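Local coordinates for putative serine phosphatase (Pseudomonas aeruginosa, PDB 6K4E), which probably removes phosphate from phosphothreonine or phosphoserine of a partner protein as a magnesium-dependent PP2C-type phosphatase, in a pathway that controls biofilm formation, at residues I192-Q203 with G230-L241; Y106-H116 with D291-R299. One frame throughout, in Å; residues are numbered along the deposited sequence.

Contact 1 of 2, residues I192-Q203 with G230-L241. With MG (magnesium ion), chain H; MG (magnesium ion), chain F.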
loop_
_atom_site.group_PDB
_atom_site.type_symbol
_atom_site.label_atom_id
_atom_site.label_comp_id
_atom_site.label_asym_id
_atom_site.label_seq_id
_atom_site.Cartn_x
_atom_site.Cartn_y
_atom_site.Cartn_z
ATOM N N ILE B 192 -8.891 3.107 -19.655
ATOM C CA ILE B 192 -9.499 4.362 -19.190
ATOM C C ILE B 192 -9.385 5.384 -20.303
ATOM O O ILE B 192 -8.349 5.477 -20.959
ATOM C CB ILE B 192 -9.026 4.872 -17.787
ATOM C CG1 ILE B 192 -9.705 3.993 -16.675
ATOM C CG2 ILE B 192 -9.386 6.402 -17.563
ATOM C CD1 ILE B 192 -9.433 4.303 -15.331
ATOM N N SER B 193 -10.491 6.088 -20.554
ATOM C CA SER B 193 -10.601 7.088 -21.616
ATOM C C SER B 193 -10.554 8.485 -21.064
ATOM O O SER B 193 -10.940 8.719 -19.911
ATOM C CB SER B 193 -11.931 6.930 -22.355
ATOM O OG SER B 193 -12.122 5.619 -22.854
ATOM N N LEU B 194 -10.135 9.423 -21.902
ATOM C CA LEU B 194 -10.224 10.835 -21.597
ATOM C C LEU B 194 -11.386 11.380 -22.439
ATOM O O LEU B 194 -11.384 11.248 -23.653
ATOM C CB LEU B 194 -8.923 11.593 -21.882
ATOM C CG LEU B 194 -8.989 13.125 -21.700
ATOM C CD1 LEU B 194 -9.042 13.518 -20.252
ATOM C CD2 LEU B 194 -7.830 13.767 -22.328
ATOM N N TYR B 195 -12.401 11.943 -21.777
ATOM C CA TYR B 195 -13.531 12.539 -22.431
ATOM C C TYR B 195 -13.270 14.060 -22.412
ATOM O O TYR B 195 -12.694 14.565 -21.454
ATOM C CB TYR B 195 -14.794 12.217 -21.645
ATOM C CG TYR B 195 -15.416 10.883 -21.982
ATOM C CD1 TYR B 195 -16.309 10.756 -23.043
ATOM C CD2 TYR B 195 -15.160 9.751 -21.204
ATOM C CE1 TYR B 195 -16.896 9.534 -23.355
ATOM C CE2 TYR B 195 -15.743 8.519 -21.507
ATOM C CZ TYR B 195 -16.613 8.418 -22.588
ATOM O OH TYR B 195 -17.254 7.239 -22.880
ATOM N N ALA B 196 -13.617 14.763 -23.491
ATOM C CA ALA B 196 -13.452 16.223 -23.614
ATOM C C ALA B 196 -14.696 16.762 -24.247
ATOM O O ALA B 196 -15.212 16.147 -25.180
ATOM C CB ALA B 196 -12.262 16.563 -24.494
ATOM N N SER B 197 -15.185 17.901 -23.755
ATOM C CA SER B 197 -16.379 18.514 -24.294
ATOM C C SER B 197 -16.375 20.044 -24.161
ATOM O O SER B 197 -15.894 20.586 -23.169
ATOM C CB SER B 197 -17.628 17.916 -23.658
ATOM O OG SER B 197 -18.749 18.415 -24.359
ATOM N N ASP B 198 -16.915 20.726 -25.173
ATOM C CA ASP B 198 -17.055 22.181 -25.152
ATOM C C ASP B 198 -18.537 22.576 -24.986
ATOM O O ASP B 198 -18.872 23.760 -25.075
ATOM C CB ASP B 198 -16.423 22.810 -26.408
ATOM C CG ASP B 198 -17.092 22.442 -27.734
ATOM O OD1 ASP B 198 -17.873 21.460 -27.763
ATOM O OD2 ASP B 198 -16.805 23.107 -28.748
ATOM N N GLY B 199 -19.390 21.571 -24.744
ATOM C CA GLY B 199 -20.834 21.713 -24.602
ATOM C C GLY B 199 -21.572 21.474 -25.904
ATOM O O GLY B 199 -22.803 21.432 -25.909
ATOM N N GLU B 200 -20.835 21.327 -27.020
ATOM C CA GLU B 200 -21.380 21.065 -28.348
ATOM C C GLU B 200 -20.896 19.688 -28.804
ATOM O O GLU B 200 -21.695 18.782 -29.035
ATOM C CB GLU B 200 -20.919 22.158 -29.334
ATOM C CG GLU B 200 -21.997 22.650 -30.295
ATOM C CD GLU B 200 -22.796 23.897 -29.925
ATOM O OE1 GLU B 200 -22.190 24.908 -29.494
ATOM O OE2 GLU B 200 -24.038 23.860 -30.079
ATOM N N GLU B 201 -19.578 19.533 -28.878
ATOM C CA GLU B 201 -18.885 18.319 -29.296
ATOM C C GLU B 201 -18.413 17.511 -28.055
ATOM O O GLU B 201 -18.088 18.115 -27.041
ATOM C CB GLU B 201 -17.676 18.762 -30.137
ATOM C CG GLU B 201 -16.872 17.656 -30.793
ATOM C CD GLU B 201 -15.642 18.131 -31.543
ATOM O OE1 GLU B 201 -14.734 17.295 -31.749
ATOM O OE2 GLU B 201 -15.582 19.323 -31.933
ATOM N N VAL B 202 -18.425 16.149 -28.142
ATOM C CA VAL B 202 -17.891 15.238 -27.116
ATOM C C VAL B 202 -16.825 14.405 -27.849
ATOM O O VAL B 202 -17.132 13.775 -28.858
ATOM C CB VAL B 202 -18.936 14.321 -26.387
ATOM C CG1 VAL B 202 -18.283 13.462 -25.316
ATOM C CG2 VAL B 202 -20.041 15.136 -25.762
ATOM N N GLN B 203 -15.579 14.456 -27.376
ATOM C CA GLN B 203 -14.460 13.651 -27.901
ATOM C C GLN B 203 -14.099 12.653 -26.845
ATOM O O GLN B 203 -14.145 12.964 -25.655
ATOM C CB GLN B 203 -13.204 14.490 -28.156
ATOM C CG GLN B 203 -13.370 15.647 -29.122
ATOM C CD GLN B 203 -12.052 16.195 -29.610
ATOM O OE1 GLN B 203 -11.961 16.702 -30.733
ATOM N NE2 GLN B 203 -11.005 16.131 -28.788
ATOM N N GLY B 230 -12.255 26.701 -23.324
ATOM C CA GLY B 230 -13.690 26.421 -23.359
ATOM C C GLY B 230 -14.020 24.939 -23.361
ATOM O O GLY B 230 -15.170 24.551 -23.585
ATOM N N TRP B 231 -13.007 24.109 -23.064
ATOM C CA TRP B 231 -13.116 22.655 -23.003
ATOM C C TRP B 231 -12.980 22.131 -21.600
ATOM O O TRP B 231 -12.062 22.514 -20.862
ATOM C CB TRP B 231 -12.062 21.987 -23.940
ATOM C CG TRP B 231 -12.409 22.106 -25.391
ATOM C CD1 TRP B 231 -12.288 23.217 -26.177
ATOM C CD2 TRP B 231 -12.994 21.090 -26.210
ATOM N NE1 TRP B 231 -12.751 22.951 -27.440
ATOM C CE2 TRP B 231 -13.181 21.646 -27.493
ATOM C CE3 TRP B 231 -13.381 19.746 -25.983
ATOM C CZ2 TRP B 231 -13.737 20.911 -28.547
ATOM C CZ3 TRP B 231 -13.937 19.018 -27.025
ATOM C CH2 TRP B 231 -14.114 19.598 -28.288
ATOM N N THR B 232 -13.883 21.209 -21.236
ATOM C CA THR B 232 -13.854 20.521 -19.942
ATOM C C THR B 232 -13.443 19.089 -20.248
ATOM O O THR B 232 -13.901 18.523 -21.239
ATOM C CB THR B 232 -15.199 20.646 -19.175
ATOM O OG1 THR B 232 -15.582 22.017 -19.142
ATOM C CG2 THR B 232 -15.088 20.170 -17.747
ATOM N N PHE B 233 -12.532 18.545 -19.441
ATOM C CA PHE B 233 -11.980 17.206 -19.592
ATOM C C PHE B 233 -12.457 16.363 -18.443
ATOM O O PHE B 233 -12.774 16.909 -17.386
ATOM C CB PHE B 233 -10.437 17.233 -19.658
ATOM C CG PHE B 233 -9.901 17.987 -20.853
ATOM C CD1 PHE B 233 -9.693 19.360 -20.792
ATOM C CD2 PHE B 233 -9.682 17.341 -22.065
ATOM C CE1 PHE B 233 -9.257 20.067 -21.909
ATOM C CE2 PHE B 233 -9.246 18.054 -23.189
ATOM C CZ PHE B 233 -9.020 19.410 -23.093
ATOM N N TYR B 234 -12.622 15.045 -18.686
ATOM C CA TYR B 234 -13.191 14.146 -17.698
ATOM C C TYR B 234 -12.482 12.844 -17.725
ATOM O O TYR B 234 -12.379 12.209 -18.769
ATOM C CB TYR B 234 -14.683 13.873 -17.978
ATOM C CG TYR B 234 -15.525 15.111 -18.109
ATOM C CD1 TYR B 234 -15.655 15.761 -19.334
ATOM C CD2 TYR B 234 -16.206 15.637 -17.007
ATOM C CE1 TYR B 234 -16.444 16.903 -19.461
ATOM C CE2 TYR B 234 -16.958 16.803 -17.115
ATOM C CZ TYR B 234 -17.093 17.410 -18.349
ATOM O OH TYR B 234 -17.838 18.536 -18.458
ATOM N N LEU B 235 -12.023 12.426 -16.547
ATOM C CA LEU B 235 -11.333 11.168 -16.346
ATOM C C LEU B 235 -12.193 10.390 -15.391
ATOM O O LEU B 235 -12.260 10.744 -14.227
ATOM C CB LEU B 235 -9.931 11.418 -15.749
ATOM C CG LEU B 235 -8.851 11.820 -16.750
ATOM C CD1 LEU B 235 -7.576 12.268 -16.030
ATOM C CD2 LEU B 235 -8.519 10.672 -17.722
ATOM N N SER B 236 -12.844 9.336 -15.866
ATOM C CA SER B 236 -13.691 8.533 -15.005
ATOM C C SER B 236 -13.280 7.072 -15.062
ATOM O O SER B 236 -12.937 6.579 -16.125
ATOM C CB SER B 236 -15.154 8.664 -15.434
ATOM O OG SER B 236 -15.974 7.707 -14.783
ATOM N N THR B 237 -13.402 6.355 -13.937
ATOM C CA THR B 237 -13.197 4.895 -13.918
ATOM C C THR B 237 -14.493 4.273 -14.434
ATOM O O THR B 237 -15.474 4.996 -14.652
ATOM C CB THR B 237 -12.836 4.394 -12.508
ATOM O OG1 THR B 237 -13.871 4.784 -11.594
ATOM C CG2 THR B 237 -11.473 4.952 -12.009
ATOM N N ASP B 238 -14.527 2.931 -14.630
ATOM C CA ASP B 238 -15.740 2.300 -15.134
ATOM C C ASP B 238 -16.967 2.347 -14.177
ATOM O O ASP B 238 -18.072 2.107 -14.624
ATOM C CB ASP B 238 -15.435 0.841 -15.559
ATOM C CG ASP B 238 -14.940 -0.052 -14.449
ATOM O OD1 ASP B 238 -14.968 0.390 -13.265
ATOM O OD2 ASP B 238 -14.525 -1.197 -14.749
ATOM N N GLY B 239 -16.743 2.545 -12.883
ATOM C CA GLY B 239 -17.792 2.481 -11.869
ATOM C C GLY B 239 -19.070 3.257 -12.123
ATOM O O GLY B 239 -20.160 2.723 -11.943
ATOM N N PHE B 240 -18.953 4.537 -12.492
ATOM C CA PHE B 240 -20.088 5.421 -12.785
ATOM C C PHE B 240 -20.829 4.901 -14.039
ATOM O O PHE B 240 -22.067 4.890 -14.065
ATOM C CB PHE B 240 -19.583 6.881 -13.027
ATOM C CG PHE B 240 -20.666 7.944 -13.043
ATOM C CD1 PHE B 240 -21.475 8.127 -14.160
ATOM C CD2 PHE B 240 -20.865 8.779 -11.940
ATOM C CE1 PHE B 240 -22.470 9.111 -14.164
ATOM C CE2 PHE B 240 -21.861 9.761 -11.954
ATOM C CZ PHE B 240 -22.652 9.924 -13.062
ATOM N N LEU B 241 -20.066 4.481 -15.078
ATOM C CA LEU B 241 -20.652 4.025 -16.361
ATOM C C LEU B 241 -21.241 2.644 -16.214
ATOM O O LEU B 241 -22.096 2.264 -17.002
ATOM C CB LEU B 241 -19.603 4.051 -17.520
ATOM C CG LEU B 241 -19.215 5.447 -18.069
ATOM C CD1 LEU B 241 -18.130 6.130 -17.201
ATOM C CD2 LEU B 241 -18.668 5.332 -19.456
HETATM MG MG MG H . -13.715 -2.110 -16.638
HETATM MG MG MG F . -14.066 -0.436 -11.268
HETATM O O HOH W 1 -13.239 9.104 -18.654
HETATM O O HOH W 2 -13.363 6.082 -18.837
HETATM O O HOH W 3 -13.685 -2.246 -12.185
HETATM O O HOH W 4 -14.168 1.666 -10.398
HETATM O O HOH W 5 -13.481 -1.555 -9.579
HETATM O O HOH W 6 -14.671 -3.920 -15.611
HETATM O O HOH W 7 -12.072 -3.237 -15.407
#
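Tyr195 and Tyr234 form a hydrogen-bonded antiparallel pair, and with Ser197 and Thr232 they zip strand 194-197 to strand 231-236 in one sheet of the PP2C beta sandwich. Four backbone bonds do this, the straightest from Thr232 N to Ser197 O (2.9 Å, 176°). Ala196, Phe233, Leu194 and Leu235 share the face turned to strand 184-190 of the other sheet; small Ala196 suits the site beside the Phe233 ring, its CB 3.6 Å from Phe233 CE2, while Leu194 CD1 meets Leu235 CD2. On the opposite face the two tyrosines touch through their CB atoms and pack against helix 254-264, and Tyr234 OH bonds to Gln272.

At the end away from the magnesium ions the Trp231 indole lies along the 198-201 turn, Glu201 CD at its edge. Asp198 CB sits over the five-membered ring, 3.8 Å from the centroid, a CH-pi contact; with CG between backbone N and carbonyl carbon (chi1 65°), the carboxylate stacks on the indole, planes 20° apart. Behind this, Asp198 OD1 accepts from Glu200 N, an Asx turn, and from Glu201 N, extending it to an Asx motif. Ser197 OG accepts from Gly199 N, an ST turn, and donates to Glu201 O. Gly199 fits because its phi is positive.

Toward the metals the strands part and waters bridge them: one links Ser193 O and Tyr234 O to Ser236 N. Beyond, Ile192 CD1 rests on Thr237 CG2, 4.0 Å away. The next residue, Asp238, spans two magnesium ions, OD1 on one at 2.3 Å and OD2 on the other at 2.2 Å.

Contact 2 of 2, residues Y106-H116 with D291-R299. With MG (magnesium ion), chain G; MG (magnesium ion), chain F.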
loop_
_atom_site.group_PDB
_atom_site.type_symbol
_atom_site.label_atom_id
_atom_site.label_comp_id
_atom_site.label_asym_id
_atom_site.label_seq_id
_atom_site.Cartn_x
_atom_site.Cartn_y
_atom_site.Cartn_z
ATOM N N TYR B 106 0.286 20.620 -15.507
ATOM C CA TYR B 106 0.065 19.656 -14.430
ATOM C C TYR B 106 -0.209 18.276 -14.918
ATOM O O TYR B 106 -0.722 18.076 -16.044
ATOM C CB TYR B 106 -1.061 20.119 -13.473
ATOM C CG TYR B 106 -2.370 20.447 -14.155
ATOM C CD1 TYR B 106 -3.363 19.487 -14.302
ATOM C CD2 TYR B 106 -2.638 21.739 -14.606
ATOM C CE1 TYR B 106 -4.581 19.796 -14.919
ATOM C CE2 TYR B 106 -3.832 22.048 -15.249
ATOM C CZ TYR B 106 -4.812 21.081 -15.378
ATOM O OH TYR B 106 -5.996 21.402 -16.012
ATOM N N LEU B 107 0.062 17.317 -14.024
ATOM C CA LEU B 107 -0.218 15.914 -14.257
ATOM C C LEU B 107 -1.446 15.588 -13.462
ATOM O O LEU B 107 -1.517 15.921 -12.300
ATOM C CB LEU B 107 0.953 15.026 -13.823
ATOM C CG LEU B 107 0.733 13.512 -13.959
ATOM C CD1 LEU B 107 0.789 13.046 -15.446
ATOM C CD2 LEU B 107 1.732 12.785 -13.159
ATOM N N ILE B 108 -2.422 14.937 -14.093
ATOM C CA ILE B 108 -3.680 14.564 -13.443
ATOM C C ILE B 108 -4.115 13.173 -13.935
ATOM O O ILE B 108 -3.978 12.864 -15.115
ATOM C CB ILE B 108 -4.696 15.691 -13.649
ATOM C CG1 ILE B 108 -5.914 15.547 -12.725
ATOM C CG2 ILE B 108 -5.091 15.857 -15.132
ATOM C CD1 ILE B 108 -6.859 16.904 -12.588
ATOM N N GLY B 109 -4.620 12.345 -13.046
ATOM C CA GLY B 109 -5.036 11.006 -13.447
ATOM C C GLY B 109 -5.943 10.264 -12.490
ATOM O O GLY B 109 -6.172 10.717 -11.375
ATOM N N VAL B 110 -6.501 9.140 -12.946
ATOM C CA VAL B 110 -7.388 8.259 -12.172
ATOM C C VAL B 110 -6.867 6.849 -12.331
ATOM O O VAL B 110 -6.269 6.519 -13.361
ATOM C CB VAL B 110 -8.895 8.329 -12.560
ATOM C CG1 VAL B 110 -9.511 9.683 -12.221
ATOM C CG2 VAL B 110 -9.135 7.930 -14.026
ATOM N N VAL B 111 -7.084 6.012 -11.318
ATOM C CA VAL B 111 -6.588 4.630 -11.331
ATOM C C VAL B 111 -7.676 3.753 -10.743
ATOM O O VAL B 111 -8.278 4.130 -9.749
ATOM C CB VAL B 111 -5.235 4.445 -10.540
ATOM C CG1 VAL B 111 -4.740 3.015 -10.637
ATOM C CG2 VAL B 111 -4.140 5.403 -11.013
ATOM N N ASP B 112 -7.913 2.582 -11.344
ATOM C CA ASP B 112 -8.866 1.598 -10.825
ATOM C C ASP B 112 -8.043 0.339 -10.693
ATOM O O ASP B 112 -7.670 -0.247 -11.718
ATOM C CB ASP B 112 -10.056 1.390 -11.807
ATOM C CG ASP B 112 -11.109 0.374 -11.358
ATOM O OD1 ASP B 112 -10.884 -0.300 -10.328
ATOM O OD2 ASP B 112 -12.200 0.304 -12.004
ATOM N N CYS B 113 -7.657 -0.010 -9.435
ATOM C CA CYS B 113 -6.877 -1.203 -9.104
ATOM C C CYS B 113 -7.792 -2.407 -9.067
ATOM O O CYS B 113 -8.953 -2.253 -8.719
ATOM C CB CYS B 113 -6.179 -1.032 -7.758
ATOM S SG CYS B 113 -5.004 0.334 -7.694
ATOM N N ALA B 114 -7.250 -3.609 -9.298
ATOM C CA ALA B 114 -8.009 -4.861 -9.237
ATOM C C ALA B 114 -8.765 -4.964 -7.920
ATOM O O ALA B 114 -8.199 -4.701 -6.861
ATOM C CB ALA B 114 -7.083 -6.040 -9.403
ATOM N N GLY B 115 -10.048 -5.247 -8.008
ATOM C CA GLY B 115 -10.909 -5.372 -6.843
ATOM C C GLY B 115 -11.454 -4.066 -6.294
ATOM O O GLY B 115 -11.260 -2.978 -6.857
ATOM N N HIS B 116 -12.186 -4.188 -5.212
ATOM C CA HIS B 116 -12.751 -3.075 -4.475
ATOM C C HIS B 116 -12.619 -3.504 -3.008
ATOM O O HIS B 116 -11.999 -4.535 -2.751
ATOM C CB HIS B 116 -14.208 -2.808 -4.893
ATOM C CG HIS B 116 -15.075 -4.020 -4.827
ATOM N ND1 HIS B 116 -15.613 -4.438 -3.619
ATOM C CD2 HIS B 116 -15.444 -4.896 -5.787
ATOM C CE1 HIS B 116 -16.294 -5.536 -3.884
ATOM N NE2 HIS B 116 -16.220 -5.854 -5.173
ATOM N N ASP B 291 -19.917 -0.647 -8.047
ATOM C CA ASP B 291 -18.458 -0.536 -8.033
ATOM C C ASP B 291 -18.031 0.828 -7.470
ATOM O O ASP B 291 -18.874 1.694 -7.208
ATOM C CB ASP B 291 -17.922 -0.715 -9.486
ATOM C CG ASP B 291 -16.422 -0.907 -9.611
ATOM O OD1 ASP B 291 -15.768 -1.188 -8.581
ATOM O OD2 ASP B 291 -15.904 -0.796 -10.738
ATOM N N ASP B 292 -16.727 0.981 -7.206
ATOM C CA ASP B 292 -16.146 2.234 -6.750
ATOM C C ASP B 292 -16.342 3.253 -7.873
ATOM O O ASP B 292 -16.166 2.922 -9.058
ATOM C CB ASP B 292 -14.646 2.043 -6.487
ATOM C CG ASP B 292 -14.351 1.049 -5.410
ATOM O OD1 ASP B 292 -15.001 1.111 -4.373
ATOM O OD2 ASP B 292 -13.448 0.215 -5.606
ATOM N N ILE B 293 -16.742 4.463 -7.511
ATOM C CA ILE B 293 -16.963 5.540 -8.468
ATOM C C ILE B 293 -15.880 6.629 -8.295
ATOM O O ILE B 293 -15.514 6.969 -7.173
ATOM C CB ILE B 293 -18.428 6.091 -8.352
ATOM C CG1 ILE B 293 -19.452 5.008 -8.772
ATOM C CG2 ILE B 293 -18.634 7.388 -9.160
ATOM C CD1 ILE B 293 -20.871 5.183 -8.285
ATOM N N THR B 294 -15.341 7.126 -9.422
ATOM C CA THR B 294 -14.384 8.227 -9.485
ATOM C C THR B 294 -14.571 8.956 -10.774
ATOM O O THR B 294 -14.612 8.336 -11.829
ATOM C CB THR B 294 -12.900 7.805 -9.380
ATOM O OG1 THR B 294 -12.775 6.840 -8.351
ATOM C CG2 THR B 294 -11.965 9.019 -9.049
ATOM N N ILE B 295 -14.703 10.285 -10.671
ATOM C CA ILE B 295 -14.714 11.191 -11.799
ATOM C C ILE B 295 -13.823 12.364 -11.406
ATOM O O ILE B 295 -14.131 13.075 -10.465
ATOM C CB ILE B 295 -16.112 11.666 -12.304
ATOM C CG1 ILE B 295 -17.011 10.492 -12.687
ATOM C CG2 ILE B 295 -15.953 12.673 -13.475
ATOM C CD1 ILE B 295 -18.355 10.963 -13.358
ATOM N N LEU B 296 -12.732 12.556 -12.139
ATOM C CA LEU B 296 -11.845 13.688 -11.949
ATOM C C LEU B 296 -11.951 14.545 -13.193
ATOM O O LEU B 296 -11.714 14.079 -14.312
ATOM C CB LEU B 296 -10.395 13.240 -11.661
ATOM C CG LEU B 296 -9.371 14.320 -11.278
ATOM C CD1 LEU B 296 -9.954 15.369 -10.329
ATOM C CD2 LEU B 296 -8.110 13.692 -10.733
ATOM N N SER B 297 -12.428 15.777 -12.996
ATOM C CA SER B 297 -12.633 16.695 -14.093
ATOM C C SER B 297 -11.765 17.885 -13.907
ATOM O O SER B 297 -11.475 18.244 -12.778
ATOM C CB SER B 297 -14.100 17.094 -14.197
ATOM O OG SER B 297 -14.345 18.021 -15.244
ATOM N N PHE B 298 -11.327 18.471 -15.026
ATOM C CA PHE B 298 -10.445 19.635 -15.127
ATOM C C PHE B 298 -10.754 20.424 -16.385
ATOM O O PHE B 298 -11.235 19.864 -17.360
ATOM C CB PHE B 298 -8.975 19.213 -15.065
ATOM C CG PHE B 298 -8.501 18.242 -16.124
ATOM C CD1 PHE B 298 -8.738 16.875 -16.003
ATOM C CD2 PHE B 298 -7.767 18.684 -17.210
ATOM C CE1 PHE B 298 -8.266 15.970 -16.974
ATOM C CE2 PHE B 298 -7.306 17.780 -18.176
ATOM C CZ PHE B 298 -7.543 16.426 -18.049
ATOM N N ARG B 299 -10.552 21.736 -16.352
ATOM C CA ARG B 299 -10.899 22.573 -17.485
ATOM C C ARG B 299 -9.772 23.525 -17.850
ATOM O O ARG B 299 -9.100 24.045 -16.960
ATOM C CB ARG B 299 -12.198 23.340 -17.157
ATOM C CG ARG B 299 -12.586 24.406 -18.163
ATOM C CD ARG B 299 -13.988 24.862 -17.941
ATOM N NE ARG B 299 -14.274 26.087 -18.681
ATOM C CZ ARG B 299 -15.092 26.162 -19.723
ATOM N NH1 ARG B 299 -15.700 25.071 -20.179
ATOM N NH2 ARG B 299 -15.307 27.325 -20.321
HETATM MG MG MG G . -11.345 -1.946 -8.878
HETATM MG MG MG F . -14.066 -0.436 -11.268
HETATM O O HOH W 8 -6.435 24.040 -16.431
HETATM O O HOH W 5 -13.481 -1.555 -9.579
HETATM O O HOH W 4 -14.168 1.666 -10.398
HETATM O O HOH W 9 -12.018 -0.192 -7.781
HETATM O O HOH W 3 -13.685 -2.246 -12.185
HETATM O O HOH W 10 -11.202 -2.930 -10.675
#
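Ile108 CG2 stands over one face of the Phe298 ring, 3.8 Å from its centroid and offset toward the rim, a CH-pi contact. The extended branch of Ile108, CG1 anti to the backbone N (chi1 -166°), runs on to Leu296, where CG1 and Leu296 CD2 are tightly packed at 3.5 Å. Val110 CG1 meets Leu296 CB and, more loosely, Thr294 CG2. Tyr106 brings its ring edge to Phe298, CE1 lying 4.1 Å from Phe298 CD2. Beta-branched and leucine side chains fill the layer between strands nearly antiparallel yet in different sheets, the core of the PP2C beta sandwich.

Among polar links, a water joins Tyr106 OH to Arg299 O. At the other end Asp292 is a second-shell residue: OD1 accepts from Arg89 N, OD2 from Gly94 N and from a magnesium-bound water (2.6 Å).

Metal bonds complete the contact. Asp112 bridges two magnesium ions: OD2 (2.1 Å) shares one with Asp291 OD2 (1.9 Å), while OD1 binds the other beside the carbonyls Cys113 O and Gly115 O, the latter on a glycine of positive phi. One water binds both ions and donates to Asp291 OD1 (2.5 Å).

In the fold
Strands 231-236 and 293-300 are neighbours in one sheet, so contact 1 joins strands within that sheet while contact 2 joins it to the opposite sheet. Their centres lie 12 Å apart, and backbone bonds probably stitch them together, Phe233 N to Phe298 O and Leu235 N to Leu296 O, both 2.8 Å. Phe233 and Phe298 also meet ring to ring, carrying the core from one contact into the other. Both contacts end at the same magnesium: Asp238 from contact 1, Asp112 and Asp291 from contact 2 and three waters complete its six ligands, consistent with the metal-dependent active site of PP2C phosphatases at one edge of the sandwich.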